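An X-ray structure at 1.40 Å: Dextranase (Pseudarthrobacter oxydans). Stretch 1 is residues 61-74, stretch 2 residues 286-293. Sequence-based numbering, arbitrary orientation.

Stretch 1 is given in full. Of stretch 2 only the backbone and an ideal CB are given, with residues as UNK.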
ATOM      1  N   ARG A  61      -9.950  12.134  -4.676  1.00 10.68           N
ATOM      2  CA  ARG A  61     -11.374  12.045  -4.997  1.00 10.42           C
ATOM      3  C   ARG A  61     -11.639  12.050  -6.492  1.00 12.06           C
ATOM      4  O   ARG A  61     -12.773  12.287  -6.916  1.00 11.38           O
ATOM      5  CB  ARG A  61     -12.212  13.157  -4.339  1.00 10.78           C
ATOM      6  CG  ARG A  61     -11.911  13.415  -2.891  1.00 12.00           C
ATOM      7  CD  ARG A  61     -13.062  14.189  -2.233  1.00 11.24           C
ATOM      8  NE  ARG A  61     -12.760  14.457  -0.835  1.00 12.12           N
ATOM      9  CZ  ARG A  61     -12.131  15.544  -0.406  1.00 10.11           C
ATOM     10  NH1 ARG A  61     -11.774  16.491  -1.265  1.00 11.17           N
ATOM     11  NH2 ARG A  61     -11.870  15.682   0.884  1.00 12.50           N
ATOM     12  N   SER A  62     -10.615  11.822  -7.320  1.00  9.74           N
ATOM     13  CA  SER A  62     -10.723  12.077  -8.755  1.00 10.40           C
ATOM     14  C   SER A  62     -11.158  13.510  -9.057  1.00 11.79           C
ATOM     15  O   SER A  62     -11.689  13.774 -10.135  1.00 13.09           O
ATOM     16  CB  SER A  62     -11.628  11.070  -9.490  1.00 11.08           C
ATOM     17  OG  SER A  62     -10.882   9.991 -10.040  1.00 14.64           O
ATOM     18  N   GLY A  63     -10.939  14.435  -8.129  1.00 11.14           N
ATOM     19  CA  GLY A  63     -11.335  15.818  -8.320  1.00 10.89           C
ATOM     20  C   GLY A  63     -12.802  16.082  -8.098  1.00 13.36           C
ATOM     21  O   GLY A  63     -13.258  17.212  -8.325  1.00 16.92           O
ATOM     22  N   LYS A  64     -13.555  15.080  -7.666  1.00 13.37           N
ATOM     23  CA  LYS A  64     -14.975  15.249  -7.414  1.00 15.64           C
ATOM     24  C   LYS A  64     -15.204  15.978  -6.099  1.00 14.62           C
ATOM     25  O   LYS A  64     -14.390  15.917  -5.172  1.00 16.13           O
ATOM     26  CB  LYS A  64     -15.669  13.887  -7.359  1.00 14.45           C
ATOM     27  CG  LYS A  64     -15.676  13.168  -8.691  1.00 17.05           C
ATOM     28  CD  LYS A  64     -16.376  11.827  -8.579  1.00 17.55           C
ATOM     29  CE  LYS A  64     -15.425  10.762  -8.070  1.00 17.88           C
ATOM     30  NZ  LYS A  64     -16.103   9.440  -7.916  1.00 17.69           N
ATOM     31  N   ASP A  65     -16.321  16.695  -6.031  1.00 16.14           N
ATOM     32  CA  ASP A  65     -16.813  17.142  -4.744  1.00 17.80           C
ATOM     33  C   ASP A  65     -17.345  15.949  -3.958  1.00 18.54           C
ATOM     34  O   ASP A  65     -17.606  14.875  -4.506  1.00 18.04           O
ATOM     35  CB  ASP A  65     -17.957  18.141  -4.927  1.00 20.48           C
ATOM     36  CG  ASP A  65     -17.499  19.455  -5.522  1.00 25.41           C
ATOM     37  OD1 ASP A  65     -16.329  19.843  -5.317  1.00 27.15           O
ATOM     38  OD2 ASP A  65     -18.326  20.111  -6.187  1.00 34.55           O
ATOM     39  N   LYS A  66     -17.491  16.145  -2.650  1.00 17.76           N
ATOM     40  CA  LYS A  66     -18.156  15.152  -1.816  1.00 17.39           C
ATOM     41  C   LYS A  66     -19.631  15.106  -2.192  1.00 20.37           C
ATOM     42  O   LYS A  66     -20.335  16.118  -2.095  1.00 22.63           O
ATOM     43  CB  LYS A  66     -18.005  15.535  -0.347  1.00 17.89           C
ATOM     44  CG  LYS A  66     -16.560  15.591   0.125  1.00 15.45           C
ATOM     45  CD  LYS A  66     -16.493  16.069   1.564  1.00 15.19           C
ATOM     46  CE  LYS A  66     -15.077  16.016   2.106  1.00 15.68           C
ATOM     47  NZ  LYS A  66     -14.983  16.470   3.514  1.00 16.88           N
ATOM     48  N   ILE A  67     -20.099  13.946  -2.639  1.00 18.72           N
ATOM     49  CA  ILE A  67     -21.486  13.773  -3.055  1.00 22.26           C
ATOM     50  C   ILE A  67     -22.195  12.956  -1.985  1.00 21.86           C
ATOM     51  O   ILE A  67     -21.863  11.785  -1.759  1.00 19.42           O
ATOM     52  CB  ILE A  67     -21.597  13.114  -4.435  1.00 25.52           C
ATOM     53  CG1 ILE A  67     -21.048  14.047  -5.519  1.00 25.62           C
ATOM     54  CG2 ILE A  67     -23.044  12.733  -4.729  1.00 25.81           C
ATOM     55  CD1 ILE A  67     -21.570  15.457  -5.445  1.00 30.35           C
ATOM     56  N   GLY A  68     -23.169  13.573  -1.323  1.00 22.11           N
ATOM     57  CA  GLY A  68     -23.967  12.883  -0.332  1.00 21.53           C
ATOM     58  C   GLY A  68     -23.436  12.926   1.082  1.00 22.40           C
ATOM     59  O   GLY A  68     -23.971  12.218   1.946  1.00 25.41           O
ATOM     60  N   TYR A  69     -22.404  13.722   1.351  1.00 18.75           N
ATOM     61  CA  TYR A  69     -21.853  13.821   2.693  1.00 17.57           C
ATOM     62  C   TYR A  69     -21.030  15.095   2.815  1.00 17.06           C
ATOM     63  O   TYR A  69     -20.588  15.677   1.818  1.00 20.37           O
ATOM     64  CB  TYR A  69     -21.012  12.590   3.065  1.00 19.70           C
ATOM     65  CG  TYR A  69     -19.732  12.418   2.267  1.00 17.09           C
ATOM     66  CD1 TYR A  69     -19.755  11.834   1.012  1.00 17.67           C
ATOM     67  CD2 TYR A  69     -18.505  12.817   2.790  1.00 15.86           C
ATOM     68  CE1 TYR A  69     -18.586  11.659   0.281  1.00 15.17           C
ATOM     69  CE2 TYR A  69     -17.331  12.652   2.062  1.00 15.18           C
ATOM     70  CZ  TYR A  69     -17.385  12.068   0.815  1.00 15.99           C
ATOM     71  OH  TYR A  69     -16.230  11.892   0.083  1.00 13.78           O
ATOM     72  N   THR A  70     -20.836  15.524   4.064  1.00 20.39           N
ATOM     73  CA  THR A  70     -19.963  16.644   4.375  1.00 20.70           C
ATOM     74  C   THR A  70     -18.856  16.290   5.356  1.00 19.17           C
ATOM     75  O   THR A  70     -17.925  17.089   5.518  1.00 19.50           O
ATOM     76  CB  THR A  70     -20.768  17.828   4.939  1.00 22.56           C
ATOM     77  OG1 THR A  70     -21.417  17.430   6.154  1.00 26.53           O
ATOM     78  CG2 THR A  70     -21.812  18.292   3.939  1.00 24.51           C
ATOM     79  N   LYS A  71     -18.915  15.120   5.992  1.00 17.40           N
ATOM     80  CA  LYS A  71     -17.917  14.737   6.978  1.00 16.62           C
ATOM     81  C   LYS A  71     -16.545  14.594   6.323  1.00 16.82           C
ATOM     82  O   LYS A  71     -16.414  14.518   5.100  1.00 17.78           O
ATOM     83  CB  LYS A  71     -18.299  13.406   7.627  1.00 17.84           C
ATOM     84  CG  LYS A  71     -18.229  12.214   6.687  1.00 18.08           C
ATOM     85  CD  LYS A  71     -18.498  10.907   7.418  1.00 18.29           C
ATOM     86  CE  LYS A  71     -18.518   9.740   6.442  1.00 19.25           C
ATOM     87  NZ  LYS A  71     -18.849   8.453   7.121  1.00 23.36           N
ATOM     88  N   GLU A  72     -15.514  14.551   7.161  1.00 17.15           N
ATOM     89  CA  GLU A  72     -14.168  14.336   6.653  1.00 17.62           C
ATOM     90  C   GLU A  72     -14.054  12.936   6.069  1.00 17.84           C
ATOM     91  O   GLU A  72     -14.610  11.972   6.604  1.00 17.34           O
ATOM     92  CB  GLU A  72     -13.141  14.519   7.769  1.00 21.93           C
ATOM     93  CG  GLU A  72     -12.914  15.971   8.167  1.00 24.22           C
ATOM     94  CD  GLU A  72     -11.754  16.128   9.128  1.00 29.24           C
ATOM     95  OE1 GLU A  72     -11.632  15.297  10.051  1.00 33.34           O
ATOM     96  OE2 GLU A  72     -10.961  17.078   8.956  1.00 36.25           O
ATOM     97  N   ASP A  73     -13.339  12.826   4.948  1.00 14.12           N
ATOM     98  CA  ASP A  73     -13.095  11.532   4.333  1.00 13.35           C
ATOM     99  C   ASP A  73     -11.619  11.159   4.272  1.00 12.81           C
ATOM    100  O   ASP A  73     -11.293  10.099   3.725  1.00 12.90           O
ATOM    101  CB  ASP A  73     -13.743  11.441   2.938  1.00 13.37           C
ATOM    102  CG  ASP A  73     -13.243  12.508   1.969  1.00 10.71           C
ATOM    103  OD1 ASP A  73     -12.144  13.064   2.177  1.00 12.75           O
ATOM    104  OD2 ASP A  73     -13.963  12.791   0.987  1.00 12.68           O
ATOM    105  N   GLY A  74     -10.729  11.981   4.831  1.00 12.72           N
ATOM    106  CA  GLY A  74      -9.309  11.697   4.832  1.00 13.08           C
ATOM    107  C   GLY A  74      -8.539  12.257   3.656  1.00 12.89           C
ATOM    108  O   GLY A  74      -7.302  12.284   3.707  1.00 11.90           O
ATOM    109  N   UNK A 286     -10.925   2.324  -8.869  1.00 11.68           N
ATOM    110  CA  UNK A 286     -12.200   2.581  -8.216  1.00 11.78           C
ATOM    111  C   UNK A 286     -12.648   4.027  -8.307  1.00 12.85           C
ATOM    112  O   UNK A 286     -13.507   4.460  -7.528  1.00 12.10           O
ATOM    113  CB  UNK A 286     -12.116   2.171  -6.744  1.00 11.78           C
ATOM    114  N   UNK A 287     -12.084   4.763  -9.275  1.00 11.79           N
ATOM    115  CA  UNK A 287     -12.272   6.209  -9.367  1.00 11.70           C
ATOM    116  C   UNK A 287     -13.735   6.623  -9.503  1.00 14.59           C
ATOM    117  O   UNK A 287     -14.091   7.744  -9.118  1.00 13.45           O
ATOM    118  CB  UNK A 287     -11.480   6.754 -10.557  1.00 11.70           C
ATOM    119  N   UNK A 288     -14.589   5.766 -10.066  1.00 13.17           N
ATOM    120  CA  UNK A 288     -15.987   6.140 -10.272  1.00 14.34           C
ATOM    121  C   UNK A 288     -16.831   6.001  -9.015  1.00 16.74           C
ATOM    122  O   UNK A 288     -17.944   6.539  -8.977  1.00 18.05           O
ATOM    123  CB  UNK A 288     -16.594   5.286 -11.387  1.00 14.34           C
ATOM    124  N   UNK A 289     -16.338   5.317  -7.989  1.00 14.60           N
ATOM    125  CA  UNK A 289     -17.116   5.078  -6.782  1.00 14.99           C
ATOM    126  C   UNK A 289     -16.911   6.209  -5.784  1.00 16.18           C
ATOM    127  O   UNK A 289     -15.796   6.708  -5.610  1.00 15.12           O
ATOM    128  CB  UNK A 289     -16.735   3.736  -6.153  1.00 14.99           C
ATOM    129  N   UNK A 290     -18.005   6.607  -5.131  1.00 15.73           N
ATOM    130  CA  UNK A 290     -17.931   7.571  -4.042  1.00 16.37           C
ATOM    131  C   UNK A 290     -17.258   6.925  -2.835  1.00 15.42           C
ATOM    132  O   UNK A 290     -17.277   5.698  -2.663  1.00 14.21           O
ATOM    133  CB  UNK A 290     -19.324   8.087  -3.675  1.00 16.37           C
ATOM    134  N   UNK A 291     -16.637   7.755  -1.997  1.00 13.32           N
ATOM    135  CA  UNK A 291     -16.137   7.294  -0.707  1.00 13.74           C
ATOM    136  C   UNK A 291     -17.234   6.542   0.025  1.00 16.12           C
ATOM    137  O   UNK A 291     -18.367   7.019   0.117  1.00 15.24           O
ATOM    138  CB  UNK A 291     -15.633   8.467   0.137  1.00 13.74           C
ATOM    139  N   UNK A 292     -16.889   5.367   0.554  1.00 14.21           N
ATOM    140  CA  UNK A 292     -17.837   4.545   1.310  1.00 16.52           C
ATOM    141  C   UNK A 292     -19.095   4.263   0.491  1.00 19.41           C
ATOM    142  O   UNK A 292     -20.217   4.288   1.007  1.00 19.43           O
ATOM    143  CB  UNK A 292     -18.210   5.234   2.624  1.00 16.52           C
ATOM    144  N   UNK A 293     -18.908   3.997  -0.801  1.00 18.43           N
ATOM    145  CA  UNK A 293     -20.011   3.569  -1.653  1.00 18.95           C
ATOM    146  C   UNK A 293     -20.618   2.288  -1.093  1.00 19.04           C
ATOM    147  O   UNK A 293     -19.944   1.260  -0.998  1.00 19.77           O
ATOM    148  CB  UNK A 293     -19.540   3.360  -3.093  1.00 18.95           C
TER

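Stretch 2 meets stretch 1 as two consecutive turns. Position 286 opens a type I turn, closed by the bond from the N of 289 to the O of 286 (3.0 Å). No part of stretch 1 is within reach of a CB, and phi/psi of -95/20 would admit most residues. It is G286.

At position 287 CA-to-CB points sideways, yet the ideal CB sits 3.3 Å from S62 OG. Its carbonyl is already spoken for: K64 NZ donates to the O of 287 at 2.9 Å. A polar chain that can turn past the serine would suit, as would a small one. The residue is E287; its OE2 accepts from water 1 at 2.9 Å, and the same water donates to S62 OG at 3.0 Å.

Position 288 points away, so stretch 1 asks little of the side chain; the K64 ammonium lies nearer the carbonyl, with K64 NZ 3.6 Å from the O of 288. The residue is Q288, and water 3 donates to its O (2.8 Å) and accepts from K64 NZ (3.0 Å). Position 289 also points away and is similarly free; Y289 lends its O to water 2 at 2.8 Å, which accepts from K64 NZ at 3.0 Å. One lysine thus reads three successive carbonyls, one directly and two through water.

Position 290 points toward stretch 1, into a shallow site lined by the I67 carbonyl and the Y69 ring, with the K64 ammonium at its margin. Valine, isoleucine, leucine or threonine could all be argued. V290 sets CG2 at the edge of the Y69 ring, 3.9 Å from Y69 CE1, and 3.7 Å from I67 O.

Position 291 also points toward stretch 1, its ideal CB 3.5 Å from Y69 OH and 4.5 Å from D73 CB. A flat chain could lie with a face against D73 CB and an edge toward K71; an aromatic would suit, and a long apolar chain could also be argued. In Y291, chi1 near 176° (t) brings one ring face beneath D73 CB, 3.7 Å from the ring centroid, while K71 CE meets the edge, 4.1 Å from Y291 CE2. Water 6 links Y291 OH (2.7 Å) to E72 O (2.8 Å).

Position 292 has positive phi (55/40), which favours glycine, asparagine or aspartate, but CB points toward stretch 1 and the extended K71 offers a charge. An acid with reach answers it. E292 OE1 takes a salt-bridged hydrogen bond from K71 NZ at 2.8 Å.

Position 293 closes the type II turn with a weak bond from its N to V290 O (3.0 Å). Stretch 1, out of reach, sets no preference; the residue is A293.

Stretch 2, residues 286-293: GEQYVYEA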
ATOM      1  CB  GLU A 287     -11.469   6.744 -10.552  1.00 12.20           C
ATOM      2  CG  GLU A 287     -11.982   6.288 -11.913  1.00 12.79           C
ATOM      3  CD  GLU A 287     -10.962   6.515 -13.011  1.00 14.96           C
ATOM      4  OE1 GLU A 287      -9.943   5.790 -13.032  1.00 15.72           O
ATOM      5  OE2 GLU A 287     -11.170   7.410 -13.853  1.00 15.55           O
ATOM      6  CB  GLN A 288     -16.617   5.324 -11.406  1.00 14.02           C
ATOM      7  CG  GLN A 288     -15.871   5.451 -12.720  1.00 12.99           C
ATOM      8  CD  GLN A 288     -16.491   4.654 -13.861  1.00 16.58           C
ATOM      9  OE1 GLN A 288     -16.754   3.464 -13.730  1.00 16.06           O
ATOM     10  NE2 GLN A 288     -16.705   5.310 -14.992  1.00 19.55           N
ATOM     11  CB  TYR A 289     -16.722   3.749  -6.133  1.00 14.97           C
ATOM     12  CG  TYR A 289     -16.918   2.542  -7.026  1.00 15.29           C
ATOM     13  CD1 TYR A 289     -18.187   2.174  -7.458  1.00 16.21           C
ATOM     14  CD2 TYR A 289     -15.837   1.772  -7.432  1.00 13.57           C
ATOM     15  CE1 TYR A 289     -18.375   1.082  -8.277  1.00 15.37           C
ATOM     16  CE2 TYR A 289     -16.013   0.673  -8.241  1.00 14.52           C
ATOM     17  CZ  TYR A 289     -17.283   0.332  -8.662  1.00 14.96           C
ATOM     18  OH  TYR A 289     -17.445  -0.764  -9.483  1.00 15.45           O
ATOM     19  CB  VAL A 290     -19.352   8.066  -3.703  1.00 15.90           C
ATOM     20  CG1 VAL A 290     -20.186   6.941  -3.083  1.00 16.71           C
ATOM     21  CG2 VAL A 290     -19.313   9.272  -2.780  1.00 15.58           C
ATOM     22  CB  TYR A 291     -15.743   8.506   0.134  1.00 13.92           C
ATOM     23  CG  TYR A 291     -15.285   8.206   1.547  1.00 14.07           C
ATOM     24  CD1 TYR A 291     -14.207   7.361   1.790  1.00 14.16           C
ATOM     25  CD2 TYR A 291     -15.918   8.792   2.642  1.00 14.33           C
ATOM     26  CE1 TYR A 291     -13.773   7.111   3.076  1.00 12.78           C
ATOM     27  CE2 TYR A 291     -15.492   8.549   3.931  1.00 14.16           C
ATOM     28  CZ  TYR A 291     -14.417   7.709   4.154  1.00 13.41           C
ATOM     29  OH  TYR A 291     -13.993   7.473   5.445  1.00 16.33           O
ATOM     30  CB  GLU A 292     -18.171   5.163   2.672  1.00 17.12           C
ATOM     31  CG  GLU A 292     -17.147   4.889   3.770  1.00 19.47           C
ATOM     32  CD  GLU A 292     -17.538   5.494   5.109  1.00 17.38           C
ATOM     33  OE1 GLU A 292     -18.145   6.585   5.113  1.00 19.15           O
ATOM     34  OE2 GLU A 292     -17.243   4.882   6.158  1.00 18.98           O
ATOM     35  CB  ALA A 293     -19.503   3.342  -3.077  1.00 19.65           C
TER
HETATM   36  O   HOH W   1     -12.065   9.904 -12.802  1.00 15.19           O
HETATM   37  O   HOH W   2     -14.324   9.051  -5.495  1.00 16.33           O
HETATM   38  O   HOH W   3     -18.196   9.068 -10.050  1.00 27.38           O
HETATM   39  O   HOH W   4     -16.208  10.815  -2.430  1.00 13.79           O
HETATM   40  O   HOH W   5     -17.538   5.995   8.540  1.00 32.47           O
HETATM   41  O   HOH W   6     -14.912   9.250   7.242  1.00 22.58           O
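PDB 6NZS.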